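Local coordinates for K Homology domain-containing protein (Aeropyrum pernix, PDB 1TUA) that is of uncharacterised function but, as a protein built from two KH-type modules, probably binds RNA, at residues 69-81 with 128-141. Residues are numbered along the deposited sequence; the frame is centred on the assembly and turned at random.
Sequences AISLGFPPEKAFR and DTYINVGEYEVAII
Phe74 stands its ring end-on over the sheet between Asn132 and Ile141, which cover opposite faces. Asn132 CB sits over the ring centre, 3.7 Å from the Phe74 centroid, in a CH-pi contact, while Ile141 CD1 rides nearer the rim of the other face. The ring points down onto the paired strands: Phe74 CZ comes to 3.4 Å from Ala139 O, and the carbonyl of Tyr130 meets the ring edge near its plane. Leu72 continues the apolar layer, with CD1 against Ala139 CB at 3.9 Å and CD2 against the carboxylate of Glu137, whose charge is paired with Lys11. Strands 130-133 and 137-141 form an antiparallel hairpin in the three-stranded sheet of the second KH-like module, and the helical segment packs on the face turned away from helix 144-158. Gly73 ends helix 57-72 in a Schellman motif; its positive phi and the nearby Asn132 OD1 leave no space for a side chain. At the other end Tyr130 is held between two cations. Arg81 NH1 lies over one ring face, its guanidinium almost perpendicular to the ring (83°), and Lys78 NZ stands over the opposite face, 4.1 Å from the Tyr130 centroid. The Arg81 chain is fully extended, with CG anti to the backbone N (chi1 174°), which carries it past Ile141 CG2 to the backbone of Asp128. There Arg81 NH2 donates to Asp128 O at 2.9 Å, water 3 joins NH1 to Asp128 OD1, and NE is taken by Gln87. A leucine in place of Arg81 would probably leave Asp128 O without this donor and one face of Tyr130 without its cation. Nearer the hairpin turn another water lies within hydrogen-bonding distance of Leu72 O and Glu137 O, and 3.0 Å from Asn132 OD1.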
ATOM      1  N   ALA A  69      -0.810   3.083   5.305  1.00  8.05           N
ATOM      2  CA  ALA A  69      -1.584   2.090   4.558  1.00  8.12           C
ATOM      3  C   ALA A  69      -3.020   1.956   5.091  1.00  8.01           C
ATOM      4  O   ALA A  69      -3.967   1.806   4.314  1.00  8.80           O
ATOM      5  CB  ALA A  69      -0.872   0.732   4.593  1.00  7.59           C
ATOM      6  N   ILE A  70      -3.186   2.000   6.410  1.00  7.06           N
ATOM      7  CA  ILE A  70      -4.522   1.903   7.001  1.00  8.21           C
ATOM      8  C   ILE A  70      -5.316   3.166   6.668  1.00  8.78           C
ATOM      9  O   ILE A  70      -6.508   3.104   6.352  1.00  9.96           O
ATOM     10  CB  ILE A  70      -4.443   1.715   8.534  1.00  8.81           C
ATOM     11  CG1 ILE A  70      -3.799   0.357   8.839  1.00  8.86           C
ATOM     12  CG2 ILE A  70      -5.846   1.831   9.164  1.00  8.70           C
ATOM     13  CD1 ILE A  70      -3.447   0.157  10.298  1.00  8.32           C
ATOM     14  N   SER A  71      -4.643   4.309   6.733  1.00  8.19           N
ATOM     15  CA  SER A  71      -5.267   5.591   6.402  1.00  9.79           C
ATOM     16  C   SER A  71      -5.781   5.570   4.958  1.00  9.74           C
ATOM     17  O   SER A  71      -6.857   6.087   4.660  1.00 10.58           O
ATOM     18  CB  SER A  71      -4.245   6.723   6.571  1.00 10.55           C
ATOM     19  OG  SER A  71      -4.806   7.978   6.225  1.00 10.94           O
ATOM     20  N   LEU A  72      -5.005   4.960   4.067  1.00 10.44           N
ATOM     21  CA  LEU A  72      -5.372   4.859   2.655  1.00 10.44           C
ATOM     22  C   LEU A  72      -6.556   3.931   2.380  1.00 10.63           C
ATOM     23  O   LEU A  72      -7.145   3.973   1.294  1.00 11.79           O
ATOM     24  CB  LEU A  72      -4.162   4.413   1.833  1.00  9.88           C
ATOM     25  CG  LEU A  72      -3.099   5.499   1.643  1.00 10.08           C
ATOM     26  CD1 LEU A  72      -1.829   4.886   1.090  1.00 10.03           C
ATOM     27  CD2 LEU A  72      -3.634   6.577   0.711  1.00 12.56           C
ATOM     28  N   GLY A  73      -6.906   3.088   3.348  1.00  9.69           N
ATOM     29  CA  GLY A  73      -8.043   2.206   3.152  1.00  9.80           C
ATOM     30  C   GLY A  73      -7.843   0.734   3.466  1.00 10.98           C
ATOM     31  O   GLY A  73      -8.819  -0.005   3.599  1.00 11.51           O
ATOM     32  N   PHE A  74      -6.591   0.296   3.574  1.00 10.52           N
ATOM     33  CA  PHE A  74      -6.307  -1.101   3.882  1.00 10.17           C
ATOM     34  C   PHE A  74      -6.709  -1.471   5.302  1.00 11.30           C
ATOM     35  O   PHE A  74      -6.507  -0.698   6.230  1.00 11.27           O
ATOM     36  CB  PHE A  74      -4.804  -1.397   3.770  1.00  8.62           C
ATOM     37  CG  PHE A  74      -4.327  -1.707   2.376  1.00  9.24           C
ATOM     38  CD1 PHE A  74      -4.752  -2.858   1.715  1.00  8.99           C
ATOM     39  CD2 PHE A  74      -3.414  -0.869   1.744  1.00  8.63           C
ATOM     40  CE1 PHE A  74      -4.271  -3.174   0.447  1.00  8.64           C
ATOM     41  CE2 PHE A  74      -2.923  -1.174   0.472  1.00  8.13           C
ATOM     42  CZ  PHE A  74      -3.352  -2.330  -0.177  1.00  8.42           C
ATOM     43  N   PRO A  75      -7.308  -2.656   5.485  1.00 12.32           N
ATOM     44  CA  PRO A  75      -7.665  -3.030   6.856  1.00 12.39           C
ATOM     45  C   PRO A  75      -6.319  -3.338   7.536  1.00 12.51           C
ATOM     46  O   PRO A  75      -5.351  -3.724   6.864  1.00 11.68           O
ATOM     47  CB  PRO A  75      -8.527  -4.283   6.664  1.00 14.57           C
ATOM     48  CG  PRO A  75      -8.060  -4.837   5.347  1.00 15.81           C
ATOM     49  CD  PRO A  75      -7.897  -3.589   4.512  1.00 12.84           C
ATOM     50  N   PRO A  76      -6.229  -3.163   8.862  1.00 11.99           N
ATOM     51  CA  PRO A  76      -4.968  -3.438   9.561  1.00 11.96           C
ATOM     52  C   PRO A  76      -4.281  -4.754   9.186  1.00 11.86           C
ATOM     53  O   PRO A  76      -3.073  -4.786   8.957  1.00 11.11           O
ATOM     54  CB  PRO A  76      -5.378  -3.399  11.024  1.00 11.51           C
ATOM     55  CG  PRO A  76      -6.410  -2.319  11.021  1.00 13.28           C
ATOM     56  CD  PRO A  76      -7.243  -2.649   9.801  1.00 11.39           C
ATOM     57  N   GLU A  77      -5.056  -5.832   9.129  1.00 10.93           N
ATOM     58  CA  GLU A  77      -4.517  -7.144   8.812  1.00 11.77           C
ATOM     59  C   GLU A  77      -3.714  -7.159   7.517  1.00 12.19           C
ATOM     60  O   GLU A  77      -2.693  -7.838   7.428  1.00 14.63           O
ATOM     61  CB  GLU A  77      -5.646  -8.173   8.729  1.00 13.71           C
ATOM     62  CG  GLU A  77      -6.390  -8.446  10.047  1.00 19.44           C
ATOM     63  CD  GLU A  77      -7.294  -7.298  10.498  1.00 22.41           C
ATOM     64  OE1 GLU A  77      -7.765  -6.511   9.648  1.00 21.44           O
ATOM     65  OE2 GLU A  77      -7.553  -7.196  11.717  1.00 26.63           O
ATOM     66  N   LYS A  78      -4.167  -6.425   6.505  1.00 10.31           N
ATOM     67  CA  LYS A  78      -3.428  -6.389   5.247  1.00  9.29           C
ATOM     68  C   LYS A  78      -2.253  -5.421   5.352  1.00  8.19           C
ATOM     69  O   LYS A  78      -1.160  -5.702   4.857  1.00  8.62           O
ATOM     70  CB  LYS A  78      -4.344  -5.983   4.095  1.00  9.16           C
ATOM     71  CG  LYS A  78      -5.305  -7.079   3.671  1.00 11.78           C
ATOM     72  CD  LYS A  78      -6.271  -6.583   2.609  1.00 15.21           C
ATOM     73  CE  LYS A  78      -7.106  -7.715   2.016  1.00 16.32           C
ATOM     74  NZ  LYS A  78      -6.264  -8.667   1.252  1.00 16.83           N
ATOM     75  N   ALA A  79      -2.476  -4.285   6.008  1.00  8.58           N
ATOM     76  CA  ALA A  79      -1.426  -3.277   6.174  1.00  8.90           C
ATOM     77  C   ALA A  79      -0.193  -3.817   6.909  1.00  9.20           C
ATOM     78  O   ALA A  79       0.926  -3.393   6.630  1.00  9.16           O
ATOM     79  CB  ALA A  79      -1.983  -2.061   6.919  1.00  8.85           C
ATOM     80  N   PHE A  80      -0.393  -4.743   7.846  1.00  9.95           N
ATOM     81  CA  PHE A  80       0.723  -5.317   8.604  1.00 10.77           C
ATOM     82  C   PHE A  80       1.765  -5.985   7.713  1.00 10.95           C
ATOM     83  O   PHE A  80       2.899  -6.222   8.132  1.00 11.19           O
ATOM     84  CB  PHE A  80       0.221  -6.332   9.637  1.00 10.87           C
ATOM     85  CG  PHE A  80      -0.553  -5.720  10.772  1.00 15.89           C
ATOM     86  CD1 PHE A  80      -0.231  -4.456  11.258  1.00 17.67           C
ATOM     87  CD2 PHE A  80      -1.582  -6.432  11.389  1.00 19.33           C
ATOM     88  CE1 PHE A  80      -0.919  -3.904  12.347  1.00 19.53           C
ATOM     89  CE2 PHE A  80      -2.276  -5.889  12.480  1.00 21.30           C
ATOM     90  CZ  PHE A  80      -1.940  -4.621  12.958  1.00 19.90           C
ATOM     91  N   ARG A  81       1.378  -6.288   6.478  1.00 10.23           N
ATOM     92  CA  ARG A  81       2.299  -6.908   5.533  1.00 10.46           C
ATOM     93  C   ARG A  81       3.511  -6.006   5.321  1.00  9.54           C
ATOM     94  O   ARG A  81       4.600  -6.478   5.001  1.00 10.38           O
ATOM     95  CB  ARG A  81       1.592  -7.154   4.196  1.00 10.61           C
ATOM     96  CG  ARG A  81       2.506  -7.659   3.079  1.00 10.28           C
ATOM     97  CD  ARG A  81       1.699  -8.052   1.854  1.00 11.07           C
ATOM     98  NE  ARG A  81       2.560  -8.397   0.727  1.00 11.19           N
ATOM     99  CZ  ARG A  81       2.128  -8.978  -0.390  1.00 11.05           C
ATOM    100  NH1 ARG A  81       0.844  -9.281  -0.525  1.00 10.52           N
ATOM    101  NH2 ARG A  81       2.981  -9.253  -1.370  1.00 10.96           N
ATOM    102  N   ASP A 128       1.029 -10.786  -7.142  1.00 13.07           N
ATOM    103  CA  ASP A 128       1.139 -11.195  -5.746  1.00 14.06           C
ATOM    104  C   ASP A 128       1.268  -9.963  -4.854  1.00 13.39           C
ATOM    105  O   ASP A 128       2.195  -9.854  -4.052  1.00 13.77           O
ATOM    106  CB  ASP A 128       2.339 -12.125  -5.543  1.00 16.57           C
ATOM    107  CG  ASP A 128       2.396 -12.702  -4.141  1.00 21.09           C
ATOM    108  OD1 ASP A 128       1.321 -13.019  -3.586  1.00 21.55           O
ATOM    109  OD2 ASP A 128       3.513 -12.848  -3.599  1.00 24.73           O
ATOM    110  N   THR A 129       0.331  -9.034  -5.018  1.00 11.94           N
ATOM    111  CA  THR A 129       0.289  -7.805  -4.226  1.00 11.45           C
ATOM    112  C   THR A 129      -1.115  -7.619  -3.637  1.00 11.49           C
ATOM    113  O   THR A 129      -2.064  -8.292  -4.047  1.00 10.75           O
ATOM    114  CB  THR A 129       0.562  -6.561  -5.091  1.00 11.74           C
ATOM    115  OG1 THR A 129      -0.452  -6.467  -6.102  1.00 12.96           O
ATOM    116  CG2 THR A 129       1.930  -6.639  -5.750  1.00 12.06           C
ATOM    117  N   TYR A 130      -1.232  -6.722  -2.660  1.00  9.62           N
ATOM    118  CA  TYR A 130      -2.529  -6.390  -2.082  1.00  9.80           C
ATOM    119  C   TYR A 130      -2.835  -5.037  -2.711  1.00  9.13           C
ATOM    120  O   TYR A 130      -1.971  -4.168  -2.751  1.00  9.14           O
ATOM    121  CB  TYR A 130      -2.468  -6.203  -0.561  1.00 11.52           C
ATOM    122  CG  TYR A 130      -2.288  -7.462   0.262  1.00 14.09           C
ATOM    123  CD1 TYR A 130      -2.575  -8.724  -0.265  1.00 14.67           C
ATOM    124  CD2 TYR A 130      -1.860  -7.383   1.584  1.00 13.90           C
ATOM    125  CE1 TYR A 130      -2.438  -9.873   0.511  1.00 14.99           C
ATOM    126  CE2 TYR A 130      -1.724  -8.522   2.364  1.00 15.35           C
ATOM    127  CZ  TYR A 130      -2.013  -9.762   1.825  1.00 16.68           C
ATOM    128  OH  TYR A 130      -1.887 -10.888   2.610  1.00 19.94           O
ATOM    129  N   ILE A 131      -4.049  -4.864  -3.211  1.00  9.38           N
ATOM    130  CA  ILE A 131      -4.433  -3.605  -3.838  1.00  9.64           C
ATOM    131  C   ILE A 131      -5.740  -3.087  -3.244  1.00 10.71           C
ATOM    132  O   ILE A 131      -6.728  -3.821  -3.158  1.00 10.44           O
ATOM    133  CB  ILE A 131      -4.605  -3.776  -5.381  1.00  9.06           C
ATOM    134  CG1 ILE A 131      -3.265  -4.164  -6.014  1.00  9.80           C
ATOM    135  CG2 ILE A 131      -5.133  -2.487  -6.006  1.00  8.48           C
ATOM    136  CD1 ILE A 131      -3.331  -4.484  -7.506  1.00 10.53           C
ATOM    137  N   ASN A 132      -5.735  -1.830  -2.814  1.00  9.51           N
ATOM    138  CA  ASN A 132      -6.935  -1.221  -2.264  1.00 11.15           C
ATOM    139  C   ASN A 132      -7.335  -0.028  -3.114  1.00 11.35           C
ATOM    140  O   ASN A 132      -6.529   0.859  -3.369  1.00 10.78           O
ATOM    141  CB  ASN A 132      -6.716  -0.752  -0.824  1.00 11.19           C
ATOM    142  CG  ASN A 132      -7.998  -0.242  -0.187  1.00 12.77           C
ATOM    143  OD1 ASN A 132      -8.300   0.955  -0.217  1.00 14.03           O
ATOM    144  ND2 ASN A 132      -8.774  -1.159   0.364  1.00 11.96           N
ATOM    145  N   VAL A 133      -8.581  -0.023  -3.569  1.00 11.60           N
ATOM    146  CA  VAL A 133      -9.082   1.081  -4.371  1.00 13.41           C
ATOM    147  C   VAL A 133      -9.901   1.967  -3.439  1.00 14.50           C
ATOM    148  O   VAL A 133     -11.045   1.648  -3.107  1.00 14.97           O
ATOM    149  CB  VAL A 133      -9.973   0.585  -5.535  1.00 12.60           C
ATOM    150  CG1 VAL A 133     -10.464   1.766  -6.355  1.00 14.56           C
ATOM    151  CG2 VAL A 133      -9.188  -0.367  -6.414  1.00 12.25           C
ATOM    152  N   GLY A 134      -9.299   3.068  -3.000  1.00 14.87           N
ATOM    153  CA  GLY A 134      -9.993   3.976  -2.101  1.00 15.64           C
ATOM    154  C   GLY A 134     -10.803   5.021  -2.841  1.00 17.48           C
ATOM    155  O   GLY A 134     -11.206   4.807  -3.985  1.00 18.06           O
ATOM    156  N   GLU A 135     -11.034   6.156  -2.189  1.00 18.53           N
ATOM    157  CA  GLU A 135     -11.803   7.249  -2.781  1.00 21.21           C
ATOM    158  C   GLU A 135     -11.215   7.682  -4.125  1.00 19.28           C
ATOM    159  O   GLU A 135     -11.924   7.730  -5.137  1.00 20.64           O
ATOM    160  CB  GLU A 135     -11.843   8.445  -1.819  1.00 25.43           C
ATOM    161  CG  GLU A 135     -12.681   9.619  -2.319  1.00 32.83           C
ATOM    162  CD  GLU A 135     -12.868  10.711  -1.266  1.00 37.07           C
ATOM    163  OE1 GLU A 135     -11.860  11.298  -0.812  1.00 39.87           O
ATOM    164  OE2 GLU A 135     -14.033  10.981  -0.891  1.00 40.65           O
ATOM    165  N   TYR A 136      -9.925   7.998  -4.135  1.00 17.29           N
ATOM    166  CA  TYR A 136      -9.261   8.413  -5.366  1.00 16.53           C
ATOM    167  C   TYR A 136      -7.816   7.942  -5.400  1.00 15.90           C
ATOM    168  O   TYR A 136      -7.072   8.266  -6.325  1.00 16.55           O
ATOM    169  CB  TYR A 136      -9.325   9.937  -5.517  1.00 19.18           C
ATOM    170  CG  TYR A 136      -8.656  10.689  -4.396  1.00 21.20           C
ATOM    171  CD1 TYR A 136      -7.287  10.946  -4.422  1.00 22.17           C
ATOM    172  CD2 TYR A 136      -9.385  11.099  -3.278  1.00 23.32           C
ATOM    173  CE1 TYR A 136      -6.656  11.590  -3.357  1.00 23.56           C
ATOM    174  CE2 TYR A 136      -8.762  11.742  -2.206  1.00 23.76           C
ATOM    175  CZ  TYR A 136      -7.397  11.982  -2.253  1.00 23.38           C
ATOM    176  OH  TYR A 136      -6.771  12.589  -1.187  1.00 26.21           O
ATOM    177  N   GLU A 137      -7.421   7.174  -4.389  1.00 14.12           N
ATOM    178  CA  GLU A 137      -6.059   6.644  -4.322  1.00 13.25           C
ATOM    179  C   GLU A 137      -6.071   5.122  -4.352  1.00 11.96           C
ATOM    180  O   GLU A 137      -6.842   4.498  -3.624  1.00 13.07           O
ATOM    181  CB  GLU A 137      -5.371   7.113  -3.037  1.00 14.14           C
ATOM    182  CG  GLU A 137      -5.036   8.592  -3.028  1.00 16.65           C
ATOM    183  CD  GLU A 137      -4.931   9.160  -1.625  1.00 20.48           C
ATOM    184  OE1 GLU A 137      -5.916   9.045  -0.855  1.00 22.13           O
ATOM    185  OE2 GLU A 137      -3.869   9.730  -1.295  1.00 21.81           O
ATOM    186  N   VAL A 138      -5.242   4.526  -5.205  1.00  9.91           N
ATOM    187  CA  VAL A 138      -5.140   3.068  -5.257  1.00  9.17           C
ATOM    188  C   VAL A 138      -3.810   2.711  -4.603  1.00  9.70           C
ATOM    189  O   VAL A 138      -2.743   3.030  -5.130  1.00 11.31           O
ATOM    190  CB  VAL A 138      -5.152   2.530  -6.681  1.00  9.69           C
ATOM    191  CG1 VAL A 138      -5.054   1.012  -6.653  1.00  8.83           C
ATOM    192  CG2 VAL A 138      -6.426   2.969  -7.381  1.00 10.15           C
ATOM    193  N   ALA A 139      -3.885   2.075  -3.437  1.00  9.14           N
ATOM    194  CA  ALA A 139      -2.696   1.696  -2.678  1.00  9.11           C
ATOM    195  C   ALA A 139      -2.298   0.255  -2.984  1.00  9.59           C
ATOM    196  O   ALA A 139      -3.154  -0.628  -3.095  1.00  9.78           O
ATOM    197  CB  ALA A 139      -2.962   1.869  -1.184  1.00 10.58           C
ATOM    198  N   ILE A 140      -0.992   0.024  -3.087  1.00  8.92           N
ATOM    199  CA  ILE A 140      -0.452  -1.289  -3.420  1.00  8.26           C
ATOM    200  C   ILE A 140       0.652  -1.700  -2.455  1.00  7.99           C
ATOM    201  O   ILE A 140       1.545  -0.913  -2.163  1.00  9.62           O
ATOM    202  CB  ILE A 140       0.164  -1.260  -4.839  1.00  9.43           C
ATOM    203  CG1 ILE A 140      -0.875  -0.769  -5.850  1.00 10.58           C
ATOM    204  CG2 ILE A 140       0.713  -2.635  -5.206  1.00  8.60           C
ATOM    205  CD1 ILE A 140      -0.265  -0.272  -7.161  1.00 12.50           C
ATOM    206  N   ILE A 141       0.595  -2.941  -1.984  1.00  8.66           N
ATOM    207  CA  ILE A 141       1.616  -3.474  -1.087  1.00  8.17           C
ATOM    208  C   ILE A 141       2.234  -4.715  -1.719  1.00  8.64           C
ATOM    209  O   ILE A 141       1.518  -5.649  -2.085  1.00  9.30           O
ATOM    210  CB  ILE A 141       1.029  -3.887   0.286  1.00  9.02           C
ATOM    211  CG1 ILE A 141       0.450  -2.660   1.013  1.00  8.10           C
ATOM    212  CG2 ILE A 141       2.122  -4.546   1.128  1.00  9.39           C
ATOM    213  CD1 ILE A 141      -0.401  -3.001   2.223  1.00  8.22           C
TER
HETATM  214  O   HOH W   1      -6.428   3.101  -1.137  1.00 14.45           O
HETATM  215  O   HOH W   2      -9.092   6.447   0.448  1.00 35.01           O
HETATM  216  O   HOH W   3      -0.134 -11.236  -2.212  1.00 20.03           O